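PDB 7DLA: nucleoside permease NupG from Escherichia coli K-12, which carries purine and pyrimidine nucleosides, among them adenosine, uridine and thymidine, across the inner membrane in symport with protons. Local coordinates for residues T227-F238 and I249-M257; I256-F267 and M315-F324. The protein carries 1 engineered substitution. All coordinates share one frame; numbering follows the deposited sequence.

Contact 1 of 2, residues T227-F238 and I249-M257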
# COMPACT_ATOMS: atom_id res chain seq x y z
N THR A 227 -4.90 1.45 8.92
CA THR A 227 -4.34 0.41 9.80
C THR A 227 -2.82 0.35 9.59
O THR A 227 -2.09 0.26 10.57
CB THR A 227 -5.06 -0.88 9.44
OG1 THR A 227 -4.31 -2.01 9.85
CG2 THR A 227 -5.29 -0.96 7.95
N ASN A 228 -2.37 0.47 8.35
CA ASN A 228 -0.94 0.41 8.00
C ASN A 228 -0.25 1.72 8.37
O ASN A 228 0.96 1.73 8.43
CB ASN A 228 -0.74 0.12 6.51
CG ASN A 228 -1.15 -1.28 6.13
OD1 ASN A 228 -1.20 -2.16 6.98
ND2 ASN A 228 -1.45 -1.49 4.87
N MET A 229 -1.00 2.80 8.55
CA MET A 229 -0.36 4.07 8.93
C MET A 229 -0.27 4.18 10.45
O MET A 229 0.74 4.63 10.93
CB MET A 229 -1.17 5.27 8.44
CG MET A 229 -1.21 5.43 6.95
SD MET A 229 -2.11 6.90 6.47
CE MET A 229 -3.78 6.34 6.75
N PHE A 230 -1.26 3.71 11.19
CA PHE A 230 -1.17 3.97 12.61
C PHE A 230 -1.30 2.74 13.49
O PHE A 230 -1.44 2.89 14.70
CB PHE A 230 -2.22 4.99 13.07
CG PHE A 230 -2.11 6.32 12.38
CD1 PHE A 230 -1.28 7.31 12.87
CD2 PHE A 230 -2.90 6.60 11.26
CE1 PHE A 230 -1.19 8.53 12.24
CE2 PHE A 230 -2.82 7.81 10.62
CZ PHE A 230 -1.97 8.78 11.10
N GLY A 231 -1.29 1.53 12.93
CA GLY A 231 -1.51 0.37 13.77
C GLY A 231 -0.31 0.09 14.65
O GLY A 231 -0.44 -0.31 15.81
N ASN A 232 0.87 0.36 14.12
CA ASN A 232 2.07 0.20 14.91
C ASN A 232 2.10 1.25 16.02
O ASN A 232 2.52 0.97 17.15
CB ASN A 232 3.28 0.30 13.99
CG ASN A 232 4.57 0.22 14.73
OD1 ASN A 232 5.06 1.20 15.30
ND2 ASN A 232 5.18 -0.97 14.70
N THR A 233 1.63 2.48 15.71
CA THR A 233 1.55 3.53 16.73
C THR A 233 0.50 3.21 17.77
O THR A 233 0.69 3.51 18.95
CB THR A 233 1.26 4.89 16.09
OG1 THR A 233 2.12 5.10 14.96
CG2 THR A 233 1.48 6.00 17.09
N PHE A 234 -0.59 2.57 17.36
CA PHE A 234 -1.62 2.16 18.31
C PHE A 234 -1.11 1.04 19.21
O PHE A 234 -1.43 1.01 20.41
CB PHE A 234 -2.89 1.77 17.54
CG PHE A 234 -3.77 0.80 18.26
CD1 PHE A 234 -4.46 1.18 19.41
CD2 PHE A 234 -3.87 -0.52 17.84
CE1 PHE A 234 -5.27 0.27 20.09
CE2 PHE A 234 -4.68 -1.43 18.51
CZ PHE A 234 -5.38 -1.03 19.64
N LEU A 235 -0.29 0.13 18.68
CA LEU A 235 0.25 -0.92 19.54
C LEU A 235 1.34 -0.40 20.46
O LEU A 235 1.46 -0.84 21.61
CB LEU A 235 0.78 -2.07 18.69
CG LEU A 235 -0.30 -2.86 17.97
CD1 LEU A 235 0.36 -3.98 17.22
CD2 LEU A 235 -1.22 -3.40 19.00
N HIS A 236 2.13 0.56 19.99
CA HIS A 236 3.09 1.21 20.86
C HIS A 236 2.42 2.17 21.84
O HIS A 236 3.03 2.51 22.86
CB HIS A 236 4.13 1.89 19.97
CG HIS A 236 5.26 0.98 19.60
ND1 HIS A 236 6.30 0.67 20.46
CD2 HIS A 236 5.48 0.25 18.47
CE1 HIS A 236 7.12 -0.18 19.87
NE2 HIS A 236 6.65 -0.45 18.67
N SER A 237 1.18 2.59 21.58
CA SER A 237 0.45 3.44 22.51
C SER A 237 0.45 2.88 23.92
O SER A 237 0.38 3.65 24.89
CB SER A 237 -0.98 3.63 22.02
OG SER A 237 -1.89 2.70 22.60
N PHE A 238 0.52 1.56 24.05
CA PHE A 238 0.43 0.92 25.35
C PHE A 238 1.73 0.97 26.14
O PHE A 238 1.89 0.20 27.09
CB PHE A 238 -0.01 -0.53 25.19
CG PHE A 238 -1.33 -0.68 24.56
CD1 PHE A 238 -2.48 -0.49 25.29
CD2 PHE A 238 -1.44 -0.97 23.22
CE1 PHE A 238 -3.70 -0.63 24.71
CE2 PHE A 238 -2.67 -1.10 22.62
CZ PHE A 238 -3.80 -0.93 23.37
N ILE A 249 3.76 -7.92 22.03
CA ILE A 249 3.04 -7.20 20.99
C ILE A 249 3.19 -5.69 21.18
O ILE A 249 3.10 -4.91 20.23
CB ILE A 249 1.57 -7.64 20.95
CG1 ILE A 249 0.76 -7.01 22.07
CG2 ILE A 249 1.48 -9.17 21.08
CD1 ILE A 249 -0.56 -7.69 22.25
N VAL A 250 3.46 -5.26 22.42
CA VAL A 250 3.84 -3.88 22.67
C VAL A 250 5.26 -3.63 22.18
O VAL A 250 5.53 -2.65 21.47
CB VAL A 250 3.72 -3.53 24.16
CG1 VAL A 250 4.70 -2.46 24.51
CG2 VAL A 250 2.36 -3.03 24.45
N GLN A 251 6.17 -4.53 22.55
CA GLN A 251 7.57 -4.34 22.20
C GLN A 251 7.77 -4.41 20.69
O GLN A 251 8.45 -3.57 20.10
CB GLN A 251 8.44 -5.38 22.92
CG GLN A 251 8.78 -5.11 24.43
CD GLN A 251 9.70 -3.91 24.64
OE1 GLN A 251 9.57 -2.89 23.95
NE2 GLN A 251 10.67 -4.04 25.56
N HIS A 252 7.10 -5.37 20.03
CA HIS A 252 7.35 -5.70 18.62
C HIS A 252 6.04 -5.68 17.88
O HIS A 252 5.48 -6.73 17.56
CB HIS A 252 8.03 -7.03 18.51
CG HIS A 252 9.41 -7.02 19.06
ND1 HIS A 252 9.69 -7.46 20.34
CD2 HIS A 252 10.57 -6.56 18.55
CE1 HIS A 252 10.98 -7.30 20.57
NE2 HIS A 252 11.53 -6.75 19.50
N ALA A 253 5.53 -4.48 17.62
CA ALA A 253 4.24 -4.38 16.95
C ALA A 253 4.32 -4.86 15.52
O ALA A 253 3.40 -5.53 15.03
CB ALA A 253 3.72 -2.94 17.01
N SER A 254 5.42 -4.54 14.82
CA SER A 254 5.58 -4.99 13.45
C SER A 254 5.44 -6.50 13.33
O SER A 254 4.91 -7.00 12.33
CB SER A 254 6.92 -4.50 12.89
OG SER A 254 6.98 -3.09 12.91
N ILE A 255 5.78 -7.24 14.38
CA ILE A 255 5.63 -8.69 14.35
C ILE A 255 4.15 -9.08 14.38
O ILE A 255 3.74 -10.05 13.74
CB ILE A 255 6.42 -9.33 15.50
CG1 ILE A 255 7.85 -8.83 15.45
CG2 ILE A 255 6.44 -10.84 15.38
CD1 ILE A 255 8.46 -9.03 14.11
N ILE A 256 3.32 -8.34 15.11
CA ILE A 256 1.90 -8.68 15.15
C ILE A 256 1.18 -8.17 13.90
O ILE A 256 0.38 -8.89 13.29
CB ILE A 256 1.27 -8.14 16.45
CG1 ILE A 256 2.09 -8.64 17.64
CG2 ILE A 256 -0.23 -8.54 16.52
CD1 ILE A 256 2.29 -10.16 17.68
N MET A 257 1.47 -6.93 13.51
CA MET A 257 0.97 -6.38 12.26
C MET A 257 1.32 -7.25 11.06
O MET A 257 0.57 -7.27 10.10
CB MET A 257 1.51 -4.96 12.05
CG MET A 257 1.06 -3.94 13.11
SD MET A 257 -0.71 -3.47 13.07
CE MET A 257 -0.93 -2.68 11.47
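Met257 and Leu235 interlock the facing sides of the seventh and eighth transmembrane helices, whose segments 227-236 and 253-257 run at 131° to one another with their axes 9.4 Å apart. Met257 enters a hole formed by Thr227, Gly231, Asn232 and Leu235; bends at chi2 (-70°) and chi3 (-63°) fold its chain so that the methyl CE ends 3.9 Å from Gly231 CA. In return Leu235 sits among Ile249, Ala253, Ile256 and Met257, with its CB 3.5 Å from Ala253 CB. Beside this apolar core, the His236 ring turns one face to the carbonyl of Val250, whose O comes 3.3 Å from His236 CE1. Asn232 ND2 lies 3.4 Å from Ala253 CB, while its hydrogen bonds lead outside the pair, OD1 to Ser27 and ND2 to Glu156 in the loop after helix 138-152, which also holds His236 NE2. The margin is looser: Phe238 CB touches Val250 CG2 at 3.5 Å while its ring leads away, and exposed Gln251 adds little. The two helices are thus joined mainly by apolar packing, with a ring face against a carbonyl, while the buried polar groups of Asn232 and His236 find their hydrogen-bond partners outside the pair.

Contact 2 of 2, residues I256-F267 and M315-F324. Engineered in segment 315-324: Ala323 (natural residue Asp).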
# COMPACT_ATOMS: atom_id res chain seq x y z
N ILE A 256 3.32 -8.34 15.11
CA ILE A 256 1.90 -8.68 15.15
C ILE A 256 1.18 -8.17 13.90
O ILE A 256 0.38 -8.89 13.29
CB ILE A 256 1.27 -8.14 16.45
CG1 ILE A 256 2.09 -8.64 17.64
CG2 ILE A 256 -0.23 -8.54 16.52
CD1 ILE A 256 2.29 -10.16 17.68
N MET A 257 1.47 -6.93 13.51
CA MET A 257 0.97 -6.38 12.26
C MET A 257 1.32 -7.25 11.06
O MET A 257 0.57 -7.27 10.10
CB MET A 257 1.51 -4.96 12.05
CG MET A 257 1.06 -3.94 13.11
SD MET A 257 -0.71 -3.47 13.07
CE MET A 257 -0.93 -2.68 11.47
N SER A 258 2.43 -7.98 11.08
CA SER A 258 2.78 -8.78 9.91
C SER A 258 1.66 -9.76 9.54
O SER A 258 1.39 -9.98 8.34
CB SER A 258 4.08 -9.53 10.16
OG SER A 258 3.89 -10.41 11.24
N ILE A 259 0.99 -10.33 10.55
CA ILE A 259 -0.13 -11.23 10.30
C ILE A 259 -1.11 -10.59 9.34
O ILE A 259 -1.78 -11.29 8.57
CB ILE A 259 -0.79 -11.62 11.63
CG1 ILE A 259 0.29 -12.15 12.58
CG2 ILE A 259 -1.90 -12.64 11.40
CD1 ILE A 259 -0.25 -12.63 13.88
N SER A 260 -1.15 -9.26 9.32
CA SER A 260 -1.95 -8.55 8.32
C SER A 260 -1.49 -8.89 6.90
O SER A 260 -2.31 -9.30 6.06
CB SER A 260 -1.89 -7.05 8.59
OG SER A 260 -2.45 -6.74 9.87
N GLN A 261 -0.18 -8.77 6.62
CA GLN A 261 0.33 -9.06 5.28
C GLN A 261 0.25 -10.54 4.96
O GLN A 261 -0.06 -10.94 3.83
CB GLN A 261 1.76 -8.59 5.15
CG GLN A 261 2.04 -7.40 6.00
CD GLN A 261 1.13 -6.27 5.70
OE1 GLN A 261 0.50 -5.72 6.60
NE2 GLN A 261 1.09 -5.87 4.45
N ILE A 262 0.57 -11.36 5.96
CA ILE A 262 0.39 -12.80 5.84
C ILE A 262 -1.01 -13.11 5.32
O ILE A 262 -1.19 -13.79 4.29
CB ILE A 262 0.64 -13.45 7.22
CG1 ILE A 262 2.04 -13.18 7.69
CG2 ILE A 262 0.58 -14.96 7.11
CD1 ILE A 262 2.36 -13.90 8.98
N SER A 263 -2.03 -12.60 6.01
CA SER A 263 -3.41 -12.96 5.67
C SER A 263 -3.84 -12.35 4.34
O SER A 263 -4.65 -12.94 3.62
CB SER A 263 -4.37 -12.52 6.77
OG SER A 263 -5.60 -13.14 6.58
N GLU A 264 -3.29 -11.18 4.00
CA GLU A 264 -3.56 -10.59 2.69
C GLU A 264 -3.07 -11.50 1.57
O GLU A 264 -3.76 -11.67 0.57
CB GLU A 264 -2.88 -9.24 2.57
CG GLU A 264 -2.75 -8.79 1.13
CD GLU A 264 -2.09 -7.45 1.02
OE1 GLU A 264 -1.63 -6.91 2.07
OE2 GLU A 264 -2.08 -6.91 -0.11
N THR A 265 -1.86 -12.06 1.71
CA THR A 265 -1.36 -12.97 0.69
C THR A 265 -2.27 -14.19 0.56
O THR A 265 -2.72 -14.54 -0.54
CB THR A 265 0.09 -13.39 0.99
OG1 THR A 265 0.96 -12.25 1.00
CG2 THR A 265 0.59 -14.39 -0.04
N LEU A 266 -2.57 -14.84 1.69
CA LEU A 266 -3.39 -16.04 1.61
C LEU A 266 -4.79 -15.74 1.06
O LEU A 266 -5.37 -16.52 0.29
CB LEU A 266 -3.51 -16.69 2.98
CG LEU A 266 -2.20 -17.05 3.63
CD1 LEU A 266 -2.53 -17.59 5.01
CD2 LEU A 266 -1.52 -18.08 2.81
N PHE A 267 -5.35 -14.60 1.43
CA PHE A 267 -6.69 -14.29 0.99
C PHE A 267 -6.70 -13.90 -0.49
O PHE A 267 -7.66 -14.22 -1.20
CB PHE A 267 -7.26 -13.19 1.88
CG PHE A 267 -8.13 -13.71 2.99
CD1 PHE A 267 -9.45 -14.07 2.75
CD2 PHE A 267 -7.64 -13.84 4.26
CE1 PHE A 267 -10.25 -14.55 3.78
CE2 PHE A 267 -8.44 -14.32 5.29
CZ PHE A 267 -9.73 -14.67 5.06
N MET A 315 -6.14 -8.74 12.64
CA MET A 315 -5.14 -9.04 11.61
C MET A 315 -5.66 -9.95 10.51
O MET A 315 -5.58 -9.61 9.32
CB MET A 315 -3.89 -9.66 12.24
CG MET A 315 -3.00 -8.70 12.89
SD MET A 315 -3.64 -7.54 14.07
CE MET A 315 -3.07 -6.05 13.25
N ILE A 316 -6.20 -11.11 10.89
CA ILE A 316 -6.73 -12.06 9.91
C ILE A 316 -7.78 -11.37 9.03
O ILE A 316 -7.75 -11.47 7.79
CB ILE A 316 -7.34 -13.28 10.62
CG1 ILE A 316 -6.29 -14.05 11.43
CG2 ILE A 316 -8.02 -14.17 9.57
CD1 ILE A 316 -5.19 -14.53 10.60
N VAL A 317 -8.72 -10.67 9.66
CA VAL A 317 -9.78 -10.01 8.91
C VAL A 317 -9.22 -9.00 7.93
O VAL A 317 -9.81 -8.73 6.86
CB VAL A 317 -10.82 -9.36 9.85
CG1 VAL A 317 -12.08 -9.08 9.09
CG2 VAL A 317 -11.20 -10.33 10.92
N TYR A 318 -8.07 -8.43 8.25
CA TYR A 318 -7.49 -7.39 7.40
C TYR A 318 -7.24 -7.90 5.99
O TYR A 318 -7.34 -7.14 5.02
CB TYR A 318 -6.18 -6.89 8.01
CG TYR A 318 -5.38 -6.02 7.08
CD1 TYR A 318 -5.67 -4.68 6.93
CD2 TYR A 318 -4.38 -6.56 6.30
CE1 TYR A 318 -4.94 -3.89 6.06
CE2 TYR A 318 -3.66 -5.79 5.44
CZ TYR A 318 -3.93 -4.46 5.32
OH TYR A 318 -3.17 -3.72 4.44
N GLY A 319 -6.89 -9.18 5.85
CA GLY A 319 -6.42 -9.64 4.56
C GLY A 319 -7.53 -9.70 3.54
O GLY A 319 -7.41 -9.17 2.43
N CYS A 320 -8.62 -10.37 3.89
CA CYS A 320 -9.84 -10.25 3.11
C CYS A 320 -10.20 -8.79 2.89
O CYS A 320 -10.30 -8.33 1.75
CB CYS A 320 -10.95 -11.02 3.83
SG CYS A 320 -12.54 -10.42 3.45
N ALA A 321 -10.35 -8.02 3.98
CA ALA A 321 -10.76 -6.61 3.85
C ALA A 321 -9.97 -5.86 2.78
O ALA A 321 -10.54 -5.12 1.98
CB ALA A 321 -10.62 -5.91 5.20
N PHE A 322 -8.64 -6.04 2.74
CA PHE A 322 -7.77 -5.27 1.84
C PHE A 322 -7.70 -5.86 0.44
O PHE A 322 -7.67 -5.11 -0.55
CB PHE A 322 -6.36 -5.14 2.47
CG PHE A 322 -5.42 -4.22 1.71
CD1 PHE A 322 -4.87 -4.59 0.48
CD2 PHE A 322 -5.17 -2.94 2.16
CE1 PHE A 322 -4.03 -3.72 -0.24
CE2 PHE A 322 -4.34 -2.07 1.45
CZ PHE A 322 -3.77 -2.46 0.25
N ALA A 323 -7.68 -7.19 0.30
CA ALA A 323 -7.53 -7.77 -1.02
C ALA A 323 -8.86 -7.76 -1.79
O ALA A 323 -8.89 -7.41 -2.99
CB ALA A 323 -6.99 -9.19 -0.90
N PHE A 324 -9.94 -8.12 -1.11
CA PHE A 324 -11.18 -8.41 -1.80
C PHE A 324 -11.69 -7.19 -2.56
O PHE A 324 -12.04 -7.28 -3.74
CB PHE A 324 -12.24 -8.93 -0.83
CG PHE A 324 -12.03 -10.35 -0.42
CD1 PHE A 324 -10.76 -10.89 -0.40
CD2 PHE A 324 -13.11 -11.17 -0.16
CE1 PHE A 324 -10.55 -12.23 -0.08
CE2 PHE A 324 -12.92 -12.51 0.17
CZ PHE A 324 -11.62 -13.03 0.22
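The eighth and tenth transmembrane helices of this major facilitator superfamily transporter cross at 49° around Gly319, whose CA lies 3.5 Å from Glu264 N. The segment axes come within 7.0 Å, and a CB on Gly319 would run into the backbone of Ser263 and Glu264. Next to this crossing, Ser263 OG donates to Ile316 O at 3.0 Å, in the carbonyl plane and on a lone pair; that oxygen also receives Gly319 N. Phe267 fits among Ile316, Gly319, Cys320 and Phe324: Cys320 CB stands over one ring face, 3.8 Å from its centroid, and Phe324 CZ meets the ring edge, 3.5 Å from Phe267 CD1. With the ring of Phe267 cut back to an alanine, a gap is likely to open over Cys320 CB, and Phe324 would lose this one of its ring neighbours. At the other end, Met315 inserts among Ile256, Met257, Ile259 and Ser260, the two methionines crossing at about a right angle. Glu264, with CG anti to the backbone N (chi1 162°) and extended beyond, lies alongside Tyr318 and brings OE2 3.7 Å from Phe322 CD1. Ala323, engineered from aspartate, brings its CB 4.3 Å from Glu264 O. A close glycine crossing, one hydroxyl-carbonyl bond and apolar packing at both ends thus join the helices, with a carboxylate set beside two rings.

How the contacts relate
Helix 253-299 joins the two contacts: the start of the helix serves both through Ile256 and Met257, and the centres of the two contacts lie about 15 Å apart. Met257 faces helix 226-236 in contact 1 and also meets Met315 of helix 305-335 in contact 2, so three transmembrane helices converge there. Helices 226-236 and 305-335 meet directly as well, by a probable hydrogen bond of 2.8 Å between Asn228 ND2 and Tyr318 OH, with Thr227 CG2 packed 3.5 Å from Tyr318 CE1. Arg294 adds a polar tie, bonded to Thr227 OG1 of contact 1 and Ser260 OG of contact 2. Contact 2 lies nearer the middle of the transporter, about 12 Å from the chain centre to its own, against about 17 Å for contact 1.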